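Local coordinates for protein ORF10 (Moritella marina, PDB 6RIW) that forms the ketosynthase and chain length factor didomain of a polyunsaturated fatty acid synthase, and probably condenses acyl units into 3-oxoacyl chains on acyl carrier protein, at residues L519-A524 with G709-K714; R705-P710 with K954-S959. All coordinates share one frame; numbering follows the deposited sequence.

Contact 1 (L519-A524 with G709-K714)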
loop_
_atom_site.group_PDB
_atom_site.type_symbol
_atom_site.label_atom_id
_atom_site.label_comp_id
_atom_site.label_asym_id
_atom_site.label_seq_id
_atom_site.Cartn_x
_atom_site.Cartn_y
_atom_site.Cartn_z
ATOM N N LEU A 519 18.490 12.496 -17.152
ATOM C CA LEU A 519 17.098 12.232 -17.470
ATOM C C LEU A 519 16.765 12.475 -18.940
ATOM O O LEU A 519 15.640 12.187 -19.352
ATOM C CB LEU A 519 16.193 13.101 -16.580
ATOM C CG LEU A 519 16.287 12.833 -15.068
ATOM C CD1 LEU A 519 15.377 13.812 -14.298
ATOM C CD2 LEU A 519 15.847 11.395 -14.801
ATOM N N GLN A 520 17.714 12.990 -19.726
ATOM C CA GLN A 520 17.493 13.306 -21.143
ATOM C C GLN A 520 16.330 14.281 -21.324
ATOM O O GLN A 520 15.536 14.178 -22.265
ATOM C CB GLN A 520 17.293 12.029 -21.957
ATOM C CG GLN A 520 18.484 11.110 -21.789
ATOM C CD GLN A 520 18.375 9.851 -22.610
ATOM O OE1 GLN A 520 17.301 9.511 -23.113
ATOM N NE2 GLN A 520 19.486 9.144 -22.744
ATOM N N LEU A 521 16.253 15.257 -20.432
ATOM C CA LEU A 521 15.222 16.293 -20.461
ATOM C C LEU A 521 15.859 17.643 -20.758
ATOM O O LEU A 521 16.796 18.061 -20.057
ATOM C CB LEU A 521 14.497 16.373 -19.108
ATOM C CG LEU A 521 13.511 15.259 -18.727
ATOM C CD1 LEU A 521 13.064 15.412 -17.272
ATOM C CD2 LEU A 521 12.310 15.305 -19.667
ATOM N N ARG A 522 15.319 18.347 -21.756
ATOM C CA ARG A 522 15.748 19.722 -21.983
ATOM C C ARG A 522 15.157 20.677 -20.958
ATOM O O ARG A 522 15.773 21.698 -20.631
ATOM C CB ARG A 522 15.360 20.160 -23.399
ATOM C CG ARG A 522 15.575 19.082 -24.460
ATOM C CD ARG A 522 15.514 19.660 -25.879
ATOM N NE ARG A 522 16.701 20.460 -26.194
ATOM C CZ ARG A 522 17.803 19.990 -26.778
ATOM N NH1 ARG A 522 17.889 18.712 -27.130
ATOM N NH2 ARG A 522 18.824 20.807 -27.015
ATOM N N LYS A 523 13.974 20.363 -20.435
ATOM C CA LYS A 523 13.281 21.211 -19.478
ATOM C C LYS A 523 12.382 20.309 -18.651
ATOM O O LYS A 523 12.105 19.172 -19.044
ATOM C CB LYS A 523 12.444 22.299 -20.187
ATOM C CG LYS A 523 11.348 21.722 -21.102
ATOM C CD LYS A 523 10.528 22.821 -21.790
ATOM C CE LYS A 523 9.746 23.657 -20.776
ATOM N NZ LYS A 523 8.484 22.956 -20.463
ATOM N N ALA A 524 11.936 20.798 -17.504
ATOM C CA ALA A 524 10.859 20.089 -16.821
ATOM C C ALA A 524 9.613 20.182 -17.705
ATOM O O ALA A 524 9.336 21.261 -18.252
ATOM C CB ALA A 524 10.583 20.694 -15.443
ATOM N N GLY A 709 8.213 5.102 -21.383
ATOM C CA GLY A 709 7.968 5.777 -22.638
ATOM C C GLY A 709 8.234 7.266 -22.512
ATOM O O GLY A 709 8.265 7.814 -21.406
ATOM N N PRO A 710 8.388 7.957 -23.648
ATOM C CA PRO A 710 8.761 9.380 -23.614
ATOM C C PRO A 710 7.627 10.286 -23.146
ATOM O O PRO A 710 6.470 10.125 -23.553
ATOM C CB PRO A 710 9.134 9.687 -25.078
ATOM C CG PRO A 710 8.428 8.627 -25.881
ATOM C CD PRO A 710 8.342 7.407 -25.005
ATOM N N VAL A 711 7.992 11.270 -22.300
ATOM C CA VAL A 711 7.080 12.293 -21.799
ATOM C C VAL A 711 6.939 13.394 -22.841
ATOM O O VAL A 711 7.826 13.607 -23.678
ATOM C CB VAL A 711 7.588 12.849 -20.451
ATOM C CG1 VAL A 711 8.859 13.695 -20.620
ATOM C CG2 VAL A 711 6.495 13.646 -19.713
ATOM N N ASN A 712 5.810 14.088 -22.808
ATOM C CA ASN A 712 5.558 15.251 -23.666
ATOM C C ASN A 712 6.113 16.485 -22.959
ATOM O O ASN A 712 5.514 16.998 -22.015
ATOM C CB ASN A 712 4.058 15.373 -23.939
ATOM C CG ASN A 712 3.725 16.449 -24.985
ATOM O OD1 ASN A 712 4.440 17.435 -25.123
ATOM N ND2 ASN A 712 2.622 16.256 -25.710
ATOM N N GLU A 713 7.283 16.961 -23.401
ATOM C CA GLU A 713 7.911 18.075 -22.696
ATOM C C GLU A 713 7.139 19.375 -22.888
ATOM O O GLU A 713 7.187 20.259 -22.029
ATOM C CB GLU A 713 9.350 18.248 -23.178
ATOM C CG GLU A 713 10.369 17.779 -22.193
ATOM C CD GLU A 713 11.763 17.764 -22.794
ATOM O OE1 GLU A 713 12.071 16.826 -23.558
ATOM O OE2 GLU A 713 12.537 18.694 -22.503
ATOM N N LYS A 714 6.416 19.507 -23.995
ATOM C CA LYS A 714 5.737 20.760 -24.293
ATOM C C LYS A 714 4.345 20.833 -23.691
ATOM O O LYS A 714 3.762 21.925 -23.639
ATOM C CB LYS A 714 5.676 20.961 -25.815
ATOM C CG LYS A 714 6.996 21.446 -26.409
ATOM C CD LYS A 714 7.826 22.237 -25.376
ATOM C CE LYS A 714 9.211 22.637 -25.884
ATOM N NZ LYS A 714 9.628 24.001 -25.391
#

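Contact 2 (R705-P710 with K954-S959)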
loop_
_atom_site.group_PDB
_atom_site.type_symbol
_atom_site.label_atom_id
_atom_site.label_comp_id
_atom_site.label_asym_id
_atom_site.label_seq_id
_atom_site.Cartn_x
_atom_site.Cartn_y
_atom_site.Cartn_z
ATOM N N ARG A 705 8.508 7.179 -14.871
ATOM C CA ARG A 705 7.666 6.877 -16.019
ATOM C C ARG A 705 8.406 7.054 -17.324
ATOM O O ARG A 705 8.057 6.387 -18.302
ATOM C CB ARG A 705 6.397 7.744 -15.997
ATOM C CG ARG A 705 5.621 7.617 -14.656
ATOM C CD ARG A 705 5.151 6.185 -14.389
ATOM N NE ARG A 705 4.505 6.082 -13.071
ATOM C CZ ARG A 705 3.882 4.997 -12.612
ATOM N NH1 ARG A 705 3.783 3.891 -13.360
ATOM N NH2 ARG A 705 3.350 5.022 -11.389
ATOM N N GLN A 706 9.459 7.875 -17.343
ATOM C CA GLN A 706 10.312 7.934 -18.533
ATOM C C GLN A 706 10.901 6.576 -18.895
ATOM O O GLN A 706 11.255 6.357 -20.060
ATOM C CB GLN A 706 11.462 8.927 -18.323
ATOM C CG GLN A 706 11.094 10.364 -18.644
ATOM C CD GLN A 706 12.323 11.160 -19.017
ATOM O OE1 GLN A 706 12.341 11.810 -20.054
ATOM N NE2 GLN A 706 13.388 11.074 -18.188
ATOM N N HIS A 707 11.071 5.676 -17.917
ATOM C CA HIS A 707 11.567 4.334 -18.216
ATOM C C HIS A 707 10.597 3.519 -19.060
ATOM O O HIS A 707 11.027 2.551 -19.687
ATOM C CB HIS A 707 11.879 3.537 -16.933
ATOM C CG HIS A 707 12.938 4.154 -16.076
ATOM N ND1 HIS A 707 14.165 4.530 -16.572
ATOM C CD2 HIS A 707 12.949 4.477 -14.756
ATOM C CE1 HIS A 707 14.893 5.051 -15.598
ATOM N NE2 HIS A 707 14.176 5.045 -14.487
ATOM N N TYR A 708 9.318 3.920 -19.139
ATOM C CA TYR A 708 8.306 3.180 -19.890
ATOM C C TYR A 708 7.925 3.823 -21.211
ATOM O O TYR A 708 7.383 3.131 -22.085
ATOM C CB TYR A 708 7.048 2.992 -19.024
ATOM C CG TYR A 708 7.399 2.240 -17.760
ATOM C CD1 TYR A 708 7.623 0.863 -17.784
ATOM C CD2 TYR A 708 7.552 2.912 -16.555
ATOM C CE1 TYR A 708 7.981 0.158 -16.602
ATOM C CE2 TYR A 708 7.895 2.229 -15.382
ATOM C CZ TYR A 708 8.113 0.859 -15.415
ATOM O OH TYR A 708 8.442 0.224 -14.232
ATOM N N GLY A 709 8.213 5.102 -21.383
ATOM C CA GLY A 709 7.968 5.777 -22.638
ATOM C C GLY A 709 8.234 7.266 -22.512
ATOM O O GLY A 709 8.265 7.814 -21.406
ATOM N N PRO A 710 8.388 7.957 -23.648
ATOM C CA PRO A 710 8.761 9.380 -23.614
ATOM C C PRO A 710 7.627 10.286 -23.146
ATOM O O PRO A 710 6.470 10.125 -23.553
ATOM C CB PRO A 710 9.134 9.687 -25.078
ATOM C CG PRO A 710 8.428 8.627 -25.881
ATOM C CD PRO A 710 8.342 7.407 -25.005
ATOM N N LYS A 954 19.031 7.046 -16.319
ATOM C CA LYS A 954 18.856 7.064 -17.760
ATOM C C LYS A 954 17.599 6.277 -18.133
ATOM O O LYS A 954 17.432 5.136 -17.669
ATOM C CB LYS A 954 20.083 6.447 -18.423
ATOM C CG LYS A 954 19.943 6.273 -19.926
ATOM C CD LYS A 954 21.206 5.607 -20.497
ATOM C CE LYS A 954 21.329 5.814 -22.003
ATOM N NZ LYS A 954 20.670 4.719 -22.752
ATOM N N PRO A 955 16.700 6.839 -18.951
ATOM C CA PRO A 955 15.498 6.095 -19.375
ATOM C C PRO A 955 15.813 4.689 -19.875
ATOM O O PRO A 955 16.592 4.503 -20.823
ATOM C CB PRO A 955 14.909 6.980 -20.481
ATOM C CG PRO A 955 15.347 8.396 -20.099
ATOM C CD PRO A 955 16.724 8.223 -19.470
ATOM N N GLN A 956 15.221 3.685 -19.219
ATOM C CA GLN A 956 15.640 2.294 -19.400
ATOM C C GLN A 956 15.043 1.613 -20.627
ATOM O O GLN A 956 15.507 0.526 -20.988
ATOM C CB GLN A 956 15.302 1.477 -18.143
ATOM C CG GLN A 956 16.191 1.868 -16.976
ATOM C CD GLN A 956 15.876 1.098 -15.700
ATOM O OE1 GLN A 956 15.220 0.064 -15.725
ATOM N NE2 GLN A 956 16.374 1.600 -14.575
ATOM N N GLY A 957 14.047 2.206 -21.276
ATOM C CA GLY A 957 13.417 1.572 -22.428
ATOM C C GLY A 957 12.682 0.286 -22.118
ATOM O O GLY A 957 12.788 -0.679 -22.888
ATOM N N ILE A 958 11.940 0.245 -21.007
ATOM C CA ILE A 958 11.267 -0.985 -20.600
ATOM C C ILE A 958 10.112 -1.247 -21.547
ATOM O O ILE A 958 9.303 -0.357 -21.822
ATOM C CB ILE A 958 10.758 -0.887 -19.152
ATOM C CG1 ILE A 958 11.902 -0.577 -18.181
ATOM C CG2 ILE A 958 10.050 -2.184 -18.746
ATOM C CD1 ILE A 958 13.031 -1.605 -18.170
ATOM N N SER A 959 10.017 -2.475 -22.042
ATOM C CA SER A 959 8.948 -2.805 -22.972
ATOM C C SER A 959 7.617 -2.962 -22.238
ATOM O O SER A 959 7.559 -3.339 -21.061
ATOM C CB SER A 959 9.269 -4.102 -23.705
ATOM O OG SER A 959 9.384 -5.138 -22.734
HETATM O O HOH W 1 12.474 4.525 -21.784
HETATM O O HOH W 2 6.605 0.450 -21.781
#

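Contact 1 (L519-A524 with G709-K714)
The carboxylate of Glu-713 is the flat group on which Leu-521, Arg-522 and Lys-523 converge. Over one of its faces sits Leu-521, whose CD2 is 4.0 Å from Glu-713 CD and almost straight above it. At the rim, OE2 is met by two successive backbone N-H groups. Lys-523 N lies 3.0 Å from Glu-713 OE2, nearly in line with its C-O bond and with an N-H...O angle of 137°. Arg-522 N comes to 2.9 Å from the same Glu-713 OE2, but its bond is strongly bent and weak. Both nitrogens are tilted out of the carboxylate plane toward the face that carries the leucine methyl. Close to the plane, Arg-522 CB touches Glu-713 OE2 at 3.3 Å. The guanidinium lies only 19° from parallel to the carboxylate, yet Arg-522 NE is 5.8 Å from Glu-713 OE2, so the arginine contributes here through its backbone and aliphatic carbons.

Lys-523 slides past the glutamate in the opposite direction. Its chi1 of 61° sets CG between the backbone N and the carbonyl carbon, where it also touches OE2. Lys-523 NZ donates to Ala-524 O at 2.9 Å and weakly to Glu-713 O at 3.4 Å, while Glu-500 supplies a salt bridge. The side chains of Leu-521 and Val-711 cross at about a right angle, with Leu-521 CD2 3.9 Å from Val-711 CG1, and both rest on Gln-706 of helix 699-706. Two loops, each following a helix (519-524 leaves its own by a Schellman motif at Gln-520), meet here mainly through Glu-713, whose OE2 takes one sound and one weak bond from consecutive amides, with Lys-523 NZ and the Leu-521/Val-711 pair beside it, in the probable chain length factor half of this thiolase-fold didomain.

Contact 2 (R705-P710 with K954-S959)
Gln-706 meets Pro-955 at the C-terminal end of helix 699-706, where this helix of a thiolase-fold domain receives the late chain segment 954-959. The two side chains lie side by side, with Gln-706 NE2 3.8 Å from Pro-955 CG; that amide nitrogen probably donates to Leu-519 O. The carbonyl of Gln-706 is tied to the segment by a water that donates to it and accepts from Gly-957 N.

His-707 follows, and both its ring and its carbonyl are used. With CG anti to the carbonyl carbon (chi1 -61°), the two reach different residues of 954-959. Gln-956 N donates to His-707 ND1 at 3.0 Å (N-H...N angle 140°) from near the ring plane, consistent with an ND1 that carries no proton of its own. Lys-954 O also lies at the ring edge, 3.3 Å from His-707 CE1. The Gln-956 amide, which hydrogen-bonds to Thr-164 and Ala-166, puts NE2 over one ring face, offset toward the rim. His-707 O accepts from Ile-958 N at 2.8 Å, almost straight along its carbonyl bond (177°).

Tyr-708 lies alongside Ile-958, with CE1 3.8 Å from Ile-958 CG2, and its OH is hydrogen-bonded to Asp-167. Through Thr-164, Ala-166 and Asp-167, all in the first ketosynthase unit, the contact also reaches the other half of the didomain. Beside the tyrosine-isoleucine pair a second water donates to Tyr-708 O and to Ile-958 O, at 2.8 Å from each.

The centres of contacts 1 and 2 are about 11 Å apart, and Gly-709 and Pro-710 belong to both: the chain that ends helix 699-706 in contact 2 runs directly into the loop of contact 1. Gln-706 connects them a second time. The probable hydrogen bond from its NE2 to Leu-519 O measures 2.8 Å, and its OE1 packs at 3.5 Å on Leu-521 CD2. Pro-955 approaches the same corner, its CG 3.8 Å from Gln-520 OE1, so segments 519-524 and 954-959 also touch directly. Both contacts lie away from the magnesium site at Met-1 and Lys-286.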